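Local coordinates for BAR/IMD domain-containing adapter protein 2-like 2 (Mus musculus, PDB 3OK8) that binds phosphoinositides through its membrane-binding I-BAR (IMD) domain and induces planar or gently curved membrane structures, at residues S89-E92 and V93-T97; S70-L73 and G74-V78. All blocks are in the same frame, centred on the assembly; numbering follows the deposited sequence.

Interaction 1 (S89-E92 and V93-T97)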
loop_
_atom_site.group_PDB
_atom_site.type_symbol
_atom_site.label_atom_id
_atom_site.label_comp_id
_atom_site.label_asym_id
_atom_site.label_seq_id
_atom_site.Cartn_x
_atom_site.Cartn_y
_atom_site.Cartn_z
ATOM N N SER A 89 5.481 -5.332 8.564
ATOM C CA SER A 89 6.468 -6.409 8.528
ATOM C C SER A 89 6.069 -7.416 7.463
ATOM O O SER A 89 6.898 -7.866 6.684
ATOM C CB SER A 89 6.566 -7.098 9.882
ATOM O OG SER A 89 6.830 -6.157 10.903
ATOM N N ASP A 90 4.778 -7.742 7.459
ATOM C CA ASP A 90 4.155 -8.669 6.540
ATOM C C ASP A 90 4.303 -8.177 5.122
ATOM O O ASP A 90 4.534 -8.966 4.207
ATOM C CB ASP A 90 2.665 -8.786 6.855
ATOM C CG ASP A 90 2.375 -9.811 7.928
ATOM O OD1 ASP A 90 3.322 -10.514 8.349
ATOM O OD2 ASP A 90 1.199 -9.911 8.353
ATOM N N LEU A 91 4.150 -6.870 4.940
ATOM C CA LEU A 91 4.151 -6.333 3.598
ATOM C C LEU A 91 5.557 -6.199 3.026
ATOM O O LEU A 91 5.749 -6.388 1.828
ATOM C CB LEU A 91 3.393 -5.012 3.512
ATOM C CG LEU A 91 3.280 -4.509 2.063
ATOM C CD1 LEU A 91 2.295 -5.363 1.270
ATOM C CD2 LEU A 91 2.912 -3.029 1.987
ATOM N N GLU A 92 6.541 -5.883 3.868
ATOM C CA GLU A 92 7.914 -5.771 3.372
ATOM C C GLU A 92 8.479 -7.161 3.024
ATOM O O GLU A 92 9.647 -7.297 2.643
ATOM C CB GLU A 92 8.810 -4.986 4.340
ATOM C CG GLU A 92 9.717 -3.952 3.639
ATOM C CD GLU A 92 10.035 -2.722 4.502
ATOM O OE1 GLU A 92 9.336 -2.474 5.512
ATOM O OE2 GLU A 92 10.990 -1.992 4.157
ATOM N N VAL A 93 7.633 -8.188 3.132
ATOM C CA VAL A 93 7.987 -9.526 2.671
ATOM C C VAL A 93 7.660 -9.662 1.197
ATOM O O VAL A 93 8.487 -10.098 0.404
ATOM C CB VAL A 93 7.226 -10.626 3.434
ATOM C CG1 VAL A 93 7.703 -11.996 2.984
ATOM C CG2 VAL A 93 7.383 -10.443 4.955
ATOM N N VAL A 94 6.434 -9.290 0.847
ATOM C CA VAL A 94 5.993 -9.211 -0.541
ATOM C C VAL A 94 6.877 -8.261 -1.355
ATOM O O VAL A 94 7.234 -8.552 -2.503
ATOM C CB VAL A 94 4.556 -8.681 -0.582
ATOM C CG1 VAL A 94 3.994 -8.717 -1.996
ATOM C CG2 VAL A 94 3.683 -9.459 0.403
ATOM N N VAL A 95 7.197 -7.110 -0.761
ATOM C CA VAL A 95 8.078 -6.121 -1.375
ATOM C C VAL A 95 9.463 -6.704 -1.632
ATOM O O VAL A 95 10.139 -6.342 -2.603
ATOM C CB VAL A 95 8.246 -4.862 -0.482
ATOM C CG1 VAL A 95 9.070 -3.808 -1.198
ATOM C CG2 VAL A 95 6.888 -4.292 -0.065
ATOM N N GLN A 96 9.889 -7.618 -0.771
ATOM C CA GLN A 96 11.219 -8.189 -0.919
ATOM C C GLN A 96 11.236 -9.318 -1.943
ATOM O O GLN A 96 12.257 -9.561 -2.579
ATOM C CB GLN A 96 11.778 -8.653 0.424
ATOM C CG GLN A 96 13.302 -8.580 0.497
ATOM C CD GLN A 96 13.864 -7.197 0.134
ATOM O OE1 GLN A 96 15.026 -7.080 -0.267
ATOM N NE2 GLN A 96 13.043 -6.149 0.273
ATOM N N THR A 97 10.103 -9.998 -2.098
ATOM C CA THR A 97 9.918 -10.975 -3.182
ATOM C C THR A 97 9.996 -10.272 -4.540
ATOM O O THR A 97 10.705 -10.707 -5.451
ATOM C CB THR A 97 8.551 -11.696 -3.060
ATOM O OG1 THR A 97 8.534 -12.503 -1.873
ATOM C CG2 THR A 97 8.290 -12.584 -4.266
#
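Leu91 and Val95 are joined by the regular helical bond of this piece of helix 71-147: Val95 N gives its hydrogen to Leu91 O at 3.1 Å, with an almost straight N-H...O of 170°. Two residues earlier, at Val93 N, the pattern falters. Glu92 has a psi of only 5°, and the helix is kinked where the nitrogens of Val93 and Gln96 lack the regular bond to the turn before. The shorter-range approach of Val93 N to Asp90 O is weak, and the crowded modelling of that nitrogen makes it doubtful. Val93 O takes a hydrogen from Thr97 N at 3.0 Å, with weaker bonds from Gln96 N and Thr97 OG1 arriving at the same oxygen.

Among the side chains, Val95 and Val93 both turn CG2 back over the preceding turn. With CG1 of Val95 trans to the backbone nitrogen (chi1 -175°), its other methyl, CG2, is swung beside that nitrogen, 3.0 Å from Leu91 O and 4.2 Å from Leu91 CG. Val94 offers a looser apolar partner, its CG2 lying 4.4 Å from Leu91 CD1. Val93 CG2 sits against carbonyls, 3.1 Å from Ser89 O. The CB of Gln96 packs 3.4 Å from Glu92 O.

Two neighbouring helices of the three-helix bundle flank the segment. Glu92 and Val95 touch helix 5-66, Val95 packing on Leu40 and Phe43, whereas Asp90, Val94 and Thr97 touch helix 153-217. The contact is thus local, mostly side-chain carbons laid against backbone oxygens, and the irregular main-chain bonding leaves the kink visible here: of the three donors that approach Val93 O, Thr97 N makes the one bond that is not weak.

Interaction 2 (S70-L73 and G74-V78); sequences SQIL and GEILV
Gly74 N bonds to Ser70 O at 2.8 Å, closing the first turn of helix 71-147, the second long helix of the IMD three-helix bundle. Ser70 occupies the N-cap position, although its side chain makes no capping bond; its own amide nitrogen is instead hydrogen-bonded to Ser67 OG in the turn that follows helix 5-66.

The remaining main-chain bonds keep the same i to i+4 spacing. Glu75 N reaches Gln71 O at 2.9 Å, Ile76 N reaches Ile72 O at 3.1 Å, and Leu77 N reaches Leu73 O at 3.2 Å. With the bond of Gly74 they form an unbroken series of four across the opening turns of the helix.

Apolar packing between side chains is slight, with Ile72 CG2 and Ile76 CD1 4.4 Å apart on the face that meets Trp218 and Glu220 near the C-terminal end of the chain. On another face, Leu73 and Leu77 pack on Lys183 and Leu189, respectively, of the second subunit of the antiparallel dimer.

Side-chain carbons also lie over the oxygens of the preceding turn. Glu75 CG is 3.4 Å from Gln71 O, and Ile76, whose CG1 stands opposite its carbonyl carbon (chi1 -67°), places that methylene 3.3 Å from Ile72 O.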
loop_
_atom_site.group_PDB
_atom_site.type_symbol
_atom_site.label_atom_id
_atom_site.label_comp_id
_atom_site.label_asym_id
_atom_site.label_seq_id
_atom_site.Cartn_x
_atom_site.Cartn_y
_atom_site.Cartn_z
ATOM N N SER A 70 -8.827 7.379 30.927
ATOM C CA SER A 70 -8.690 6.938 29.522
ATOM C C SER A 70 -7.682 5.801 29.323
ATOM O O SER A 70 -7.095 5.671 28.242
ATOM C CB SER A 70 -8.322 8.118 28.595
ATOM O OG SER A 70 -9.029 9.314 28.916
ATOM N N GLN A 71 -7.492 4.970 30.349
ATOM C CA GLN A 71 -6.549 3.845 30.279
ATOM C C GLN A 71 -6.872 2.835 29.166
ATOM O O GLN A 71 -5.981 2.375 28.457
ATOM C CB GLN A 71 -6.477 3.104 31.622
ATOM C CG GLN A 71 -5.968 3.955 32.790
ATOM C CD GLN A 71 -7.081 4.715 33.488
ATOM O OE1 GLN A 71 -8.001 5.215 32.851
ATOM N NE2 GLN A 71 -6.997 4.810 34.804
ATOM N N ILE A 72 -8.149 2.483 29.052
ATOM C CA ILE A 72 -8.623 1.509 28.079
ATOM C C ILE A 72 -8.504 2.040 26.644
ATOM O O ILE A 72 -8.105 1.312 25.733
ATOM C CB ILE A 72 -10.078 1.080 28.399
ATOM C CG1 ILE A 72 -10.120 0.260 29.704
ATOM C CG2 ILE A 72 -10.676 0.289 27.239
ATOM C CD1 ILE A 72 -11.493 0.208 30.380
ATOM N N LEU A 73 -8.842 3.308 26.444
ATOM C CA LEU A 73 -8.630 3.961 25.158
ATOM C C LEU A 73 -7.141 4.050 24.877
ATOM O O LEU A 73 -6.700 3.898 23.734
ATOM C CB LEU A 73 -9.267 5.348 25.153
ATOM C CG LEU A 73 -10.791 5.307 25.245
ATOM C CD1 LEU A 73 -11.359 6.650 25.676
ATOM C CD2 LEU A 73 -11.411 4.818 23.923
ATOM N N GLY A 74 -6.369 4.294 25.929
ATOM C CA GLY A 74 -4.922 4.263 25.841
ATOM C C GLY A 74 -4.401 2.931 25.314
ATOM O O GLY A 74 -3.513 2.907 24.462
ATOM N N GLU A 75 -4.939 1.823 25.823
ATOM C CA GLU A 75 -4.507 0.500 25.385
ATOM C C GLU A 75 -4.824 0.279 23.910
ATOM O O GLU A 75 -4.012 -0.255 23.182
ATOM C CB GLU A 75 -5.152 -0.602 26.225
ATOM C CG GLU A 75 -4.692 -0.651 27.692
ATOM C CD GLU A 75 -3.220 -1.038 27.852
ATOM O OE1 GLU A 75 -2.769 -1.199 29.010
ATOM O OE2 GLU A 75 -2.513 -1.176 26.828
ATOM N N ILE A 76 -6.005 0.706 23.485
ATOM C CA ILE A 76 -6.450 0.532 22.121
ATOM C C ILE A 76 -5.552 1.212 21.094
ATOM O O ILE A 76 -5.226 0.619 20.060
ATOM C CB ILE A 76 -7.899 0.997 21.955
ATOM C CG1 ILE A 76 -8.823 0.067 22.748
ATOM C CG2 ILE A 76 -8.253 1.057 20.468
ATOM C CD1 ILE A 76 -10.265 0.523 22.850
ATOM N N LEU A 77 -5.138 2.444 21.381
ATOM C CA LEU A 77 -4.315 3.216 20.450
ATOM C C LEU A 77 -2.916 2.623 20.298
ATOM O O LEU A 77 -2.344 2.600 19.207
ATOM C CB LEU A 77 -4.212 4.678 20.910
ATOM C CG LEU A 77 -5.536 5.446 20.937
ATOM C CD1 LEU A 77 -5.435 6.737 21.811
ATOM C CD2 LEU A 77 -5.974 5.790 19.521
ATOM N N VAL A 78 -2.370 2.160 21.408
ATOM C CA VAL A 78 -1.051 1.558 21.434
ATOM C C VAL A 78 -1.080 0.263 20.629
ATOM O O VAL A 78 -0.121 -0.058 19.921
ATOM C CB VAL A 78 -0.590 1.315 22.899
ATOM C CG1 VAL A 78 0.646 0.435 22.957
ATOM C CG2 VAL A 78 -0.311 2.651 23.576
#

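From the N terminus, the chain runs along helix 5-66 and turns before interaction 2 opens helix 71-147 at residues 70-78. Ten residues further along the same helix, interaction 1 follows at 89-97. The two are in series: neither nests in nor crosses the other, and each is continuous in sequence, so neither closes a loop. Their centres are 29 Å apart and their nearest atoms about 13 Å, without touching. Interaction 2 sits near one end of the elongated bundle, beside the C-terminal tail and the second subunit; interaction 1 lies nearer the middle, packed on helices 5-66 and 153-217 of its own chain.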